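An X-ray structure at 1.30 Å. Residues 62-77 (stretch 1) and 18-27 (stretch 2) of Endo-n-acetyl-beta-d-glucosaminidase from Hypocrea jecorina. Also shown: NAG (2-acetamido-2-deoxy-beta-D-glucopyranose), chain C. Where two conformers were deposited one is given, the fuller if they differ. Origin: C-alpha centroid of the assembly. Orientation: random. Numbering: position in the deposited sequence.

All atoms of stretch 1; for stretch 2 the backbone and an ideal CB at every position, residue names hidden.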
# COMPACT_ATOMS: atom_id res chain seq x y z
N TYR A 62 8.47 8.89 17.55
CA TYR A 62 7.57 8.98 18.70
C TYR A 62 6.22 9.60 18.34
O TYR A 62 5.18 9.12 18.78
CB TYR A 62 8.19 9.78 19.85
CG TYR A 62 9.30 9.08 20.61
CD1 TYR A 62 9.44 7.69 20.57
CD2 TYR A 62 10.20 9.81 21.39
CE1 TYR A 62 10.46 7.04 21.28
CE2 TYR A 62 11.22 9.18 22.11
CZ TYR A 62 11.34 7.80 22.04
OH TYR A 62 12.35 7.16 22.74
N THR A 63 6.25 10.69 17.57
CA THR A 63 5.02 11.40 17.20
C THR A 63 4.17 10.47 16.32
O THR A 63 2.99 10.30 16.55
CB THR A 63 5.31 12.74 16.46
OG1 THR A 63 6.19 13.57 17.25
CG2 THR A 63 4.01 13.49 16.17
N LEU A 64 4.82 9.87 15.32
CA LEU A 64 4.13 8.97 14.40
C LEU A 64 3.36 7.87 15.14
O LEU A 64 2.15 7.71 14.96
CB LEU A 64 5.14 8.38 13.41
CG LEU A 64 4.61 7.61 12.19
CD1 LEU A 64 5.68 7.56 11.11
CD2 LEU A 64 4.18 6.21 12.59
N TRP A 65 4.05 7.11 16.00
CA TRP A 65 3.40 5.96 16.63
C TRP A 65 2.33 6.39 17.63
O TRP A 65 1.31 5.73 17.75
CB TRP A 65 4.41 4.97 17.25
CG TRP A 65 5.29 4.32 16.21
CD1 TRP A 65 6.66 4.40 16.12
CD2 TRP A 65 4.87 3.52 15.08
NE1 TRP A 65 7.11 3.69 15.03
CE2 TRP A 65 6.03 3.15 14.38
CE3 TRP A 65 3.62 3.08 14.62
CZ2 TRP A 65 5.98 2.36 13.22
CZ3 TRP A 65 3.58 2.30 13.46
CH2 TRP A 65 4.75 1.95 12.78
N ASN A 66 2.57 7.50 18.33
CA ASN A 66 1.54 8.05 19.19
C ASN A 66 0.27 8.43 18.42
O ASN A 66 -0.85 8.15 18.87
CB ASN A 66 2.07 9.23 19.99
CG ASN A 66 2.73 8.79 21.26
OD1 ASN A 66 2.05 8.48 22.23
ND2 ASN A 66 4.04 8.74 21.26
N GLU A 67 0.44 9.03 17.25
CA GLU A 67 -0.71 9.39 16.42
C GLU A 67 -1.47 8.16 15.89
O GLU A 67 -2.69 8.20 15.72
CB GLU A 67 -0.31 10.31 15.26
CG GLU A 67 0.12 11.70 15.73
CD GLU A 67 0.24 12.71 14.61
OE1 GLU A 67 0.53 12.31 13.46
OE2 GLU A 67 0.05 13.91 14.89
N THR A 68 -0.77 7.06 15.63
CA THR A 68 -1.47 5.89 15.08
C THR A 68 -2.58 5.36 15.99
O THR A 68 -3.57 4.82 15.50
CB THR A 68 -0.53 4.71 14.67
OG1 THR A 68 0.10 4.17 15.83
CG2 THR A 68 0.52 5.15 13.63
N ILE A 69 -2.41 5.53 17.30
CA ILE A 69 -3.44 5.11 18.26
C ILE A 69 -4.74 5.89 18.01
O ILE A 69 -5.82 5.31 17.93
CB ILE A 69 -2.98 5.29 19.73
CG1 ILE A 69 -1.73 4.46 20.00
CG2 ILE A 69 -4.10 4.89 20.71
CD1 ILE A 69 -0.98 4.84 21.26
N THR A 70 -4.60 7.19 17.82
CA THR A 70 -5.73 8.07 17.56
C THR A 70 -6.38 7.76 16.22
O THR A 70 -7.62 7.80 16.09
CB THR A 70 -5.26 9.53 17.62
OG1 THR A 70 -4.57 9.73 18.86
CG2 THR A 70 -6.44 10.49 17.52
N MET A 71 -5.56 7.44 15.22
CA MET A 71 -6.09 7.04 13.92
C MET A 71 -6.95 5.79 14.06
O MET A 71 -8.05 5.72 13.52
CB MET A 71 -4.94 6.79 12.96
CG MET A 71 -4.13 8.03 12.64
SD MET A 71 -5.03 9.32 11.73
CE MET A 71 -4.87 8.71 10.05
N LYS A 72 -6.44 4.81 14.80
CA LYS A 72 -7.21 3.59 15.04
C LYS A 72 -8.50 3.85 15.82
O LYS A 72 -9.54 3.28 15.49
CB LYS A 72 -6.34 2.53 15.72
CG LYS A 72 -5.27 1.98 14.79
CD LYS A 72 -4.48 0.81 15.39
CE LYS A 72 -3.36 1.31 16.28
NZ LYS A 72 -2.42 0.20 16.69
N GLN A 73 -8.46 4.74 16.81
CA GLN A 73 -9.68 5.13 17.52
C GLN A 73 -10.76 5.68 16.59
O GLN A 73 -11.96 5.43 16.79
CB GLN A 73 -9.37 6.14 18.62
CG GLN A 73 -10.54 6.37 19.57
CD GLN A 73 -10.20 7.26 20.77
OE1 GLN A 73 -9.04 7.47 21.10
NE2 GLN A 73 -11.24 7.78 21.42
N ALA A 74 -10.35 6.42 15.56
CA ALA A 74 -11.29 6.99 14.60
C ALA A 74 -11.81 5.95 13.60
O ALA A 74 -12.69 6.25 12.80
CB ALA A 74 -10.67 8.16 13.88
N GLY A 75 -11.28 4.73 13.66
CA GLY A 75 -11.74 3.66 12.78
C GLY A 75 -10.85 3.33 11.59
O GLY A 75 -11.20 2.46 10.78
N VAL A 76 -9.71 4.01 11.48
CA VAL A 76 -8.74 3.76 10.42
C VAL A 76 -7.95 2.51 10.77
O VAL A 76 -7.58 2.32 11.92
CB VAL A 76 -7.79 4.96 10.24
CG1 VAL A 76 -6.76 4.69 9.13
CG2 VAL A 76 -8.58 6.22 9.92
N LYS A 77 -7.69 1.66 9.78
CA LYS A 77 -6.79 0.53 9.98
C LYS A 77 -5.37 0.99 9.66
O LYS A 77 -5.11 1.53 8.56
CB LYS A 77 -7.18 -0.65 9.09
CG LYS A 77 -8.61 -1.16 9.27
CD LYS A 77 -8.91 -1.59 10.69
CE LYS A 77 -10.36 -2.03 10.82
NZ LYS A 77 -10.50 -3.13 11.80
N UNK A 18 10.60 18.50 11.23
CA UNK A 18 9.48 18.45 12.16
C UNK A 18 8.49 17.38 11.72
O UNK A 18 8.22 17.26 10.53
CB UNK A 18 8.79 19.81 12.26
N UNK A 19 7.93 16.61 12.68
CA UNK A 19 6.93 15.60 12.29
C UNK A 19 5.78 16.20 11.50
O UNK A 19 5.30 17.28 11.81
CB UNK A 19 6.38 14.90 13.53
N UNK A 20 5.37 15.47 10.47
CA UNK A 20 4.15 15.76 9.72
C UNK A 20 3.03 14.97 10.37
O UNK A 20 3.11 13.75 10.47
CB UNK A 20 4.29 15.41 8.24
N UNK A 21 2.00 15.66 10.84
CA UNK A 21 0.89 14.98 11.47
C UNK A 21 0.05 14.24 10.44
O UNK A 21 -0.24 14.78 9.36
CB UNK A 21 0.03 15.98 12.25
N UNK A 22 -0.35 13.02 10.79
CA UNK A 22 -1.31 12.26 9.99
C UNK A 22 -2.75 12.58 10.38
O UNK A 22 -3.68 12.18 9.67
CB UNK A 22 -1.05 10.76 10.14
N UNK A 23 -2.94 13.30 11.48
CA UNK A 23 -4.28 13.48 12.05
C UNK A 23 -5.28 14.32 11.24
O UNK A 23 -6.48 14.10 11.39
CB UNK A 23 -4.13 14.12 13.43
N UNK A 24 -4.81 15.25 10.37
CA UNK A 24 -5.81 15.97 9.57
C UNK A 24 -6.68 15.03 8.73
O UNK A 24 -7.80 15.37 8.39
CB UNK A 24 -5.11 16.98 8.65
N UNK A 25 -6.17 13.84 8.43
CA UNK A 25 -6.93 12.85 7.67
C UNK A 25 -8.17 12.36 8.40
O UNK A 25 -9.09 11.82 7.75
CB UNK A 25 -6.03 11.66 7.34
N UNK A 26 -8.21 12.53 9.72
CA UNK A 26 -9.42 12.19 10.49
C UNK A 26 -10.12 13.38 11.11
O UNK A 26 -11.26 13.25 11.57
CB UNK A 26 -9.06 11.20 11.60
N UNK A 27 -9.47 14.54 11.14
CA UNK A 27 -10.07 15.72 11.79
C UNK A 27 -10.70 16.68 10.80
O UNK A 27 -11.71 17.32 11.11
CB UNK A 27 -9.01 16.47 12.61
C1 NAG C . 4.77 8.34 22.44
C2 NAG C . 5.38 6.93 22.39
C3 NAG C . 6.13 6.64 23.68
C4 NAG C . 7.19 7.72 23.89
C5 NAG C . 6.53 9.09 23.86
C6 NAG C . 7.56 10.21 23.92
C7 NAG C . 4.48 5.08 21.11
C8 NAG C . 3.36 4.11 20.93
N2 NAG C . 4.35 5.94 22.12
O3 NAG C . 6.73 5.36 23.59
O4 NAG C . 7.85 7.54 25.12
O5 NAG C . 5.80 9.28 22.65
O6 NAG C . 6.90 11.40 24.30
O7 NAG C . 5.45 5.06 20.35

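At position 18 the ideal CB has nothing of stretch 1 within 5.5 Å, so the helix imposes no choice. The residue is R18, which makes no contact with stretch 1.

Position 19 points its CA-to-CB bond toward the first helical turn, with the ideal CB 3.8 Å from T63 CB. Phi/psi of -55/139 is open to many residues, proline included. With T63 so near, a small or compact side chain would suit. P19 occupies it, its CG 3.4 Å from T63 OG1, a packing contact.

Position 20 turns its CB away, so almost any side chain could be accommodated as far as stretch 1 is concerned. Its carbonyl matters more: water 1 donates to O of this residue at 2.7 Å and to E67 OE1 at 2.9 Å, linking backbone to carboxylate. The residue is I20.

At position 21 CA-to-CB runs sideways, yet the ideal CB lies 3.4 Å from E67 OE2. A carboxylate so close disfavours another acid and favours a short donor that can reach it, such as serine or threonine; a small alanine would at least avoid conflict. S21, with chi1 at -176° (t), donates from OG to E67 OE2 at 2.7 Å. The same OG accepts from the backbone N of residue 23 at 3.1 Å, a capping bond before the turn that leads into the helix.

Position 22 faces stretch 1, its ideal CB 4.0 Å from E67 OE1 and 4.3 Å from M71 CE. The backbone N donates to E67 OE1 at 2.9 Å with an angle of 162°, a backbone bond that leaves the side chain free but excludes proline. Beyond CB, L64, T68 and M71 offer largely apolar surface, suiting a long, flexible side chain such as methionine or perhaps leucine. M22 reaches in with chi1 p, chi2 t and chi3 p: SD meets M71 CG at 3.5 Å, and CE lies 3.8 Å from L64 CG and 4.0 Å from T68 CG2.

At position 23 the CB points sideways, 4.4 Å from E67 OE2 and 5.2 Å from M71 SD, so only an extended side chain would gain much contact; leucine, methionine or isoleucine are plausible. The N-H donated to S21 OG rules out proline. L23 bends its end nearer, placing CD2 3.8 Å from M71 SD and 3.9 Å from T70 CB, while CD1 is 3.5 Å from E67 OE2.

Position 24 directs CB away, and phi of -58° is compatible with proline among others. P24 makes no contact.

Position 25 points toward M71, its ideal CB 4.2 Å from CE; an apolar residue suits. L25 touches M71 through CB, at 4.2 Å from CE.

Position 26 has its ideal CB 4.1 Å from A74 CB and 4.5 Å from M71 SD, with V76 CG2 at 5.3 Å. A branched aliphatic could fill this apolar site. I26 places CD1 3.7 Å from A74 CB, and CG2 3.7 Å from V76 CG2 and 3.9 Å from M71 SD.

Position 27 is out of reach and therefore unconstrained by stretch 1; it is T27.

Stretch 2 (18-27) RPISMLPLIT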
# COMPACT_ATOMS: atom_id res chain seq x y z
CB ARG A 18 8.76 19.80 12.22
CG ARG A 18 9.56 20.95 12.80
CD ARG A 18 8.84 22.27 12.52
NE ARG A 18 8.89 22.62 11.10
CZ ARG A 18 8.06 23.46 10.49
NH1 ARG A 18 7.06 24.04 11.16
NH2 ARG A 18 8.21 23.71 9.20
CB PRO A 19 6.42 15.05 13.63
CG PRO A 19 7.56 15.26 14.58
CD PRO A 19 8.23 16.54 14.12
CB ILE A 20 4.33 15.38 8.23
CG1 ILE A 20 5.38 16.30 7.59
CG2 ILE A 20 3.00 15.48 7.47
CD1 ILE A 20 5.94 15.80 6.30
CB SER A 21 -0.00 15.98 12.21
OG SER A 21 -1.03 15.29 12.89
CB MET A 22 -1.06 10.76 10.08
CG MET A 22 -1.21 10.18 11.48
SD MET A 22 -0.82 8.42 11.59
CE MET A 22 0.97 8.41 11.41
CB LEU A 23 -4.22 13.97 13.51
CG LEU A 23 -3.42 13.06 14.45
CD1 LEU A 23 -3.29 13.72 15.80
CD2 LEU A 23 -4.03 11.67 14.57
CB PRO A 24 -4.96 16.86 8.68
CG PRO A 24 -3.77 17.18 9.54
CD PRO A 24 -3.46 15.85 10.20
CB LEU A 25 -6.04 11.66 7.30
CG LEU A 25 -5.01 11.96 6.21
CD1 LEU A 25 -3.97 10.87 6.16
CD2 LEU A 25 -5.70 12.14 4.85
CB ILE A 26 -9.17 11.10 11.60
CG1 ILE A 26 -8.12 11.58 12.62
CG2 ILE A 26 -8.81 9.76 10.97
CD1 ILE A 26 -8.10 10.81 13.94
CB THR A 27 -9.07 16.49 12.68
OG1 THR A 27 -7.98 16.96 11.88
CG2 THR A 27 -8.56 15.61 13.83
O HOH W 1 3.13 11.77 12.37
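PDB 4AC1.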